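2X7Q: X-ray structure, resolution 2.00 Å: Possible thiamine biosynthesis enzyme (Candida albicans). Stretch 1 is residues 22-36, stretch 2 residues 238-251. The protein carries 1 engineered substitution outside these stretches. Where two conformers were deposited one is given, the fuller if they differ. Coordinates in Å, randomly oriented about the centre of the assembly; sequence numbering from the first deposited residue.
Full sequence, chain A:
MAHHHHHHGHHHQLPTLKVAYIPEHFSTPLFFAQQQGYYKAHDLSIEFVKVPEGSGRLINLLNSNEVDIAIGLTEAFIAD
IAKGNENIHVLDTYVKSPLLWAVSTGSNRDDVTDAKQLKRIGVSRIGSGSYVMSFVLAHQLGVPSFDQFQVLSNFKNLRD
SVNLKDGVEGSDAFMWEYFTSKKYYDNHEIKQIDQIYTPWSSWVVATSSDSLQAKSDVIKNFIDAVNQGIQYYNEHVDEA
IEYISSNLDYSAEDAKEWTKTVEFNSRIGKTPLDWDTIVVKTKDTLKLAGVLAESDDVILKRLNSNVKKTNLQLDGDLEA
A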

# COMPACT_ATOMS: atom_id res chain seq x y z
N ILE A 22 1.01 -4.75 6.66
CA ILE A 22 0.59 -3.54 7.35
C ILE A 22 -0.77 -3.76 8.00
O ILE A 22 -1.74 -4.08 7.32
CB ILE A 22 0.52 -2.34 6.40
CG1 ILE A 22 1.85 -2.16 5.66
CG2 ILE A 22 0.15 -1.07 7.16
CD1 ILE A 22 1.84 -1.07 4.62
N PRO A 23 -0.84 -3.58 9.33
CA PRO A 23 -2.07 -3.83 10.10
C PRO A 23 -3.18 -2.84 9.78
O PRO A 23 -3.42 -1.91 10.55
CB PRO A 23 -1.61 -3.67 11.55
CG PRO A 23 -0.44 -2.75 11.47
CD PRO A 23 0.25 -3.09 10.18
N GLU A 24 -3.86 -3.04 8.66
CA GLU A 24 -5.00 -2.22 8.28
C GLU A 24 -6.16 -3.09 7.83
O GLU A 24 -6.07 -4.32 7.87
CB GLU A 24 -4.62 -1.23 7.17
CG GLU A 24 -3.68 -0.12 7.61
CD GLU A 24 -3.38 0.86 6.50
OE1 GLU A 24 -3.38 0.46 5.33
OE2 GLU A 24 -3.13 2.05 6.81
N HIS A 25 -7.25 -2.46 7.40
CA HIS A 25 -8.41 -3.20 6.92
C HIS A 25 -8.07 -4.09 5.73
O HIS A 25 -8.67 -5.14 5.53
CB HIS A 25 -9.55 -2.24 6.56
CG HIS A 25 -9.08 -0.99 5.88
ND1 HIS A 25 -9.57 0.26 6.22
CD2 HIS A 25 -8.18 -0.78 4.90
CE1 HIS A 25 -8.99 1.17 5.47
NE2 HIS A 25 -8.14 0.57 4.66
N PHE A 26 -7.09 -3.66 4.94
CA PHE A 26 -6.70 -4.41 3.74
C PHE A 26 -6.09 -5.77 4.07
O PHE A 26 -6.11 -6.68 3.25
CB PHE A 26 -5.72 -3.60 2.89
CG PHE A 26 -6.33 -2.41 2.23
CD1 PHE A 26 -6.03 -1.13 2.66
CD2 PHE A 26 -7.22 -2.56 1.18
CE1 PHE A 26 -6.60 -0.02 2.05
CE2 PHE A 26 -7.80 -1.47 0.57
CZ PHE A 26 -7.48 -0.19 1.00
N SER A 27 -5.55 -5.91 5.28
CA SER A 27 -4.87 -7.14 5.68
C SER A 27 -5.86 -8.20 6.13
O SER A 27 -5.46 -9.30 6.53
CB SER A 27 -3.87 -6.85 6.79
OG SER A 27 -4.52 -6.50 7.99
N THR A 28 -7.15 -7.88 6.08
CA THR A 28 -8.20 -8.79 6.53
C THR A 28 -8.09 -10.20 5.92
O THR A 28 -8.09 -11.18 6.66
CB THR A 28 -9.61 -8.21 6.28
OG1 THR A 28 -9.82 -7.09 7.14
CG2 THR A 28 -10.67 -9.25 6.55
N PRO A 29 -8.00 -10.30 4.59
CA PRO A 29 -7.91 -11.61 3.94
C PRO A 29 -6.73 -12.44 4.47
O PRO A 29 -6.85 -13.66 4.59
CB PRO A 29 -7.68 -11.26 2.47
CG PRO A 29 -8.30 -9.92 2.30
CD PRO A 29 -8.04 -9.20 3.60
N LEU A 30 -5.62 -11.78 4.78
CA LEU A 30 -4.46 -12.46 5.33
C LEU A 30 -4.80 -13.13 6.65
O LEU A 30 -4.37 -14.26 6.91
CB LEU A 30 -3.30 -11.49 5.52
CG LEU A 30 -2.74 -10.81 4.26
CD1 LEU A 30 -1.63 -9.84 4.62
CD2 LEU A 30 -2.24 -11.85 3.28
N PHE A 31 -5.57 -12.44 7.48
CA PHE A 31 -5.95 -12.96 8.79
C PHE A 31 -6.82 -14.21 8.68
O PHE A 31 -6.53 -15.23 9.32
CB PHE A 31 -6.68 -11.89 9.60
CG PHE A 31 -7.45 -12.43 10.77
CD1 PHE A 31 -6.79 -12.81 11.93
CD2 PHE A 31 -8.82 -12.57 10.71
CE1 PHE A 31 -7.49 -13.31 13.01
CE2 PHE A 31 -9.53 -13.07 11.78
CZ PHE A 31 -8.87 -13.44 12.94
N PHE A 32 -7.88 -14.14 7.88
CA PHE A 32 -8.80 -15.25 7.73
C PHE A 32 -8.13 -16.49 7.14
O PHE A 32 -8.51 -17.62 7.44
CB PHE A 32 -10.01 -14.84 6.88
CG PHE A 32 -11.01 -13.98 7.61
CD1 PHE A 32 -11.14 -12.63 7.29
CD2 PHE A 32 -11.80 -14.51 8.62
CE1 PHE A 32 -12.06 -11.84 7.96
CE2 PHE A 32 -12.71 -13.71 9.29
CZ PHE A 32 -12.84 -12.38 8.97
N ALA A 33 -7.12 -16.27 6.30
CA ALA A 33 -6.34 -17.38 5.75
C ALA A 33 -5.66 -18.16 6.87
O ALA A 33 -5.52 -19.38 6.79
CB ALA A 33 -5.31 -16.86 4.76
N GLN A 34 -5.25 -17.45 7.91
CA GLN A 34 -4.62 -18.07 9.07
C GLN A 34 -5.67 -18.67 10.00
O GLN A 34 -5.49 -19.76 10.53
CB GLN A 34 -3.77 -17.04 9.83
CG GLN A 34 -3.06 -17.59 11.06
CD GLN A 34 -2.28 -16.53 11.81
OE1 GLN A 34 -1.06 -16.45 11.70
NE2 GLN A 34 -2.99 -15.71 12.58
N GLN A 35 -6.76 -17.94 10.19
CA GLN A 35 -7.86 -18.40 11.03
C GLN A 35 -8.43 -19.72 10.54
O GLN A 35 -8.70 -20.62 11.33
CB GLN A 35 -8.97 -17.34 11.09
CG GLN A 35 -10.15 -17.72 11.98
CD GLN A 35 -11.33 -16.78 11.82
OE1 GLN A 35 -11.60 -15.96 12.70
NE2 GLN A 35 -12.04 -16.90 10.70
N GLN A 36 -8.61 -19.83 9.22
CA GLN A 36 -9.17 -21.03 8.62
C GLN A 36 -8.10 -22.07 8.33
O GLN A 36 -8.38 -23.14 7.79
CB GLN A 36 -9.93 -20.68 7.34
CG GLN A 36 -11.07 -19.68 7.55
CD GLN A 36 -12.13 -20.20 8.50
OE1 GLN A 36 -12.57 -19.49 9.40
NE2 GLN A 36 -12.53 -21.45 8.32
N ASP A 238 -19.52 -10.16 6.82
CA ASP A 238 -20.06 -9.99 8.17
C ASP A 238 -18.98 -10.16 9.24
O ASP A 238 -18.83 -9.31 10.13
CB ASP A 238 -21.22 -10.97 8.41
CG ASP A 238 -20.88 -12.40 8.02
OD1 ASP A 238 -19.74 -12.65 7.58
OD2 ASP A 238 -21.77 -13.27 8.14
N GLU A 239 -18.21 -11.24 9.14
CA GLU A 239 -17.14 -11.52 10.08
C GLU A 239 -15.99 -10.54 9.90
O GLU A 239 -15.34 -10.14 10.87
CB GLU A 239 -16.63 -12.95 9.89
CG GLU A 239 -17.70 -14.01 10.04
CD GLU A 239 -17.18 -15.41 9.79
OE1 GLU A 239 -15.95 -15.58 9.63
OE2 GLU A 239 -18.00 -16.35 9.77
N ALA A 240 -15.76 -10.15 8.65
CA ALA A 240 -14.71 -9.19 8.32
C ALA A 240 -14.96 -7.86 9.03
O ALA A 240 -14.05 -7.27 9.60
CB ALA A 240 -14.64 -8.99 6.82
N ILE A 241 -16.21 -7.40 8.99
CA ILE A 241 -16.58 -6.15 9.64
C ILE A 241 -16.34 -6.22 11.14
O ILE A 241 -15.85 -5.26 11.74
CB ILE A 241 -18.06 -5.79 9.36
CG1 ILE A 241 -18.29 -5.55 7.87
CG2 ILE A 241 -18.45 -4.56 10.16
CD1 ILE A 241 -19.71 -5.18 7.52
N GLU A 242 -16.69 -7.35 11.75
CA GLU A 242 -16.50 -7.55 13.18
C GLU A 242 -15.01 -7.57 13.53
O GLU A 242 -14.59 -6.93 14.49
CB GLU A 242 -17.17 -8.85 13.64
CG GLU A 242 -17.07 -9.09 15.14
CD GLU A 242 -17.67 -10.43 15.56
OE1 GLU A 242 -17.70 -11.36 14.72
OE2 GLU A 242 -18.10 -10.55 16.72
N TYR A 243 -14.23 -8.32 12.75
CA TYR A 243 -12.80 -8.43 12.99
C TYR A 243 -12.10 -7.08 12.90
O TYR A 243 -11.32 -6.72 13.78
CB TYR A 243 -12.17 -9.39 11.97
CG TYR A 243 -10.66 -9.30 11.90
CD1 TYR A 243 -9.86 -9.88 12.88
CD2 TYR A 243 -10.03 -8.63 10.85
CE1 TYR A 243 -8.48 -9.80 12.82
CE2 TYR A 243 -8.65 -8.54 10.78
CZ TYR A 243 -7.88 -9.13 11.76
OH TYR A 243 -6.51 -9.05 11.71
N ILE A 244 -12.39 -6.33 11.84
CA ILE A 244 -11.74 -5.04 11.61
C ILE A 244 -12.07 -4.04 12.72
O ILE A 244 -11.18 -3.34 13.20
CB ILE A 244 -12.16 -4.43 10.26
CG1 ILE A 244 -11.74 -5.35 9.11
CG2 ILE A 244 -11.57 -3.05 10.09
CD1 ILE A 244 -12.16 -4.85 7.75
N SER A 245 -13.33 -3.98 13.11
CA SER A 245 -13.78 -3.00 14.09
C SER A 245 -13.39 -3.36 15.52
O SER A 245 -13.36 -2.50 16.39
CB SER A 245 -15.30 -2.81 13.99
OG SER A 245 -15.99 -4.02 14.23
N SER A 246 -13.08 -4.63 15.75
CA SER A 246 -12.75 -5.10 17.10
C SER A 246 -11.24 -5.22 17.32
O SER A 246 -10.79 -5.35 18.46
CB SER A 246 -13.43 -6.43 17.39
OG SER A 246 -12.96 -7.45 16.53
N ASN A 247 -10.47 -5.18 16.24
CA ASN A 247 -9.02 -5.32 16.33
C ASN A 247 -8.25 -4.13 15.75
O ASN A 247 -7.09 -3.91 16.08
CB ASN A 247 -8.56 -6.61 15.65
CG ASN A 247 -9.07 -7.85 16.36
OD1 ASN A 247 -8.42 -8.37 17.28
ND2 ASN A 247 -10.23 -8.34 15.94
N LEU A 248 -8.91 -3.36 14.89
CA LEU A 248 -8.27 -2.22 14.25
C LEU A 248 -9.04 -0.93 14.55
O LEU A 248 -10.18 -0.97 15.01
CB LEU A 248 -8.16 -2.44 12.75
CG LEU A 248 -7.46 -3.74 12.33
CD1 LEU A 248 -7.51 -3.93 10.82
CD2 LEU A 248 -6.03 -3.77 12.84
N ASP A 249 -8.40 0.21 14.29
CA ASP A 249 -8.99 1.51 14.60
C ASP A 249 -10.03 1.91 13.56
O ASP A 249 -9.88 2.92 12.87
CB ASP A 249 -7.92 2.59 14.71
CG ASP A 249 -8.45 3.88 15.31
OD1 ASP A 249 -9.14 3.81 16.34
OD2 ASP A 249 -8.18 4.96 14.75
N TYR A 250 -11.10 1.13 13.46
CA TYR A 250 -12.21 1.45 12.58
C TYR A 250 -13.51 1.09 13.26
O TYR A 250 -13.63 0.04 13.88
CB TYR A 250 -12.10 0.67 11.26
CG TYR A 250 -10.77 0.81 10.55
CD1 TYR A 250 -10.57 1.81 9.61
CD2 TYR A 250 -9.73 -0.06 10.81
CE1 TYR A 250 -9.36 1.94 8.95
CE2 TYR A 250 -8.51 0.06 10.16
CZ TYR A 250 -8.34 1.06 9.23
OH TYR A 250 -7.13 1.18 8.58
N SER A 251 -14.50 1.97 13.16
CA SER A 251 -15.83 1.67 13.69
C SER A 251 -16.49 0.63 12.80
O SER A 251 -16.09 0.44 11.65
CB SER A 251 -16.69 2.93 13.77
OG SER A 251 -16.96 3.44 12.48
O HOH W 1 -4.70 -7.25 10.67

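No direct hydrogen bond joins the two stretches; 601 Å² of buried surface, summed over both sides, rests on packing. Helices 28-35 and 238-247 cross at 107° with axes 10.9 Å apart at closest approach, and small side chains fill the space near the crossing: Thr28 CG2 lies 4.0 Å from Ala240 CB. The methyl of Ala240 leaves room for the Phe32 ring, whose CE1 sits 4.0 Å from Ala240 CB.

Tyr243 is the main projection, with 96 Å² covered. Its t rotamer, matched by that of Phe31, lays the rings in an offset stack, with planes at 11° and centroids 3.9 Å apart, while Thr28 OG1 meets the Tyr243 ring edge, 4.0 Å from CD2. The phenol also reaches a water, which bridges Tyr243 OH and Ser27 OG at 2.8 Å each.

Thr28 OG1 donates to His25 O (2.8 Å), so its polarity is satisfied although it packs 3.3 Å from Ile244 CG1. Beyond the helix, Leu248 presses CD1 against the turn, 3.3 Å from Glu24 O and 3.7 Å from His25 N; that buried nitrogen has no hydrogen-bonding partner. Tyr250 closes this end: its CE1 approaches His25 ND1 to 3.2 Å, the rings inclined at 38°, and its OH lies over one imidazole face.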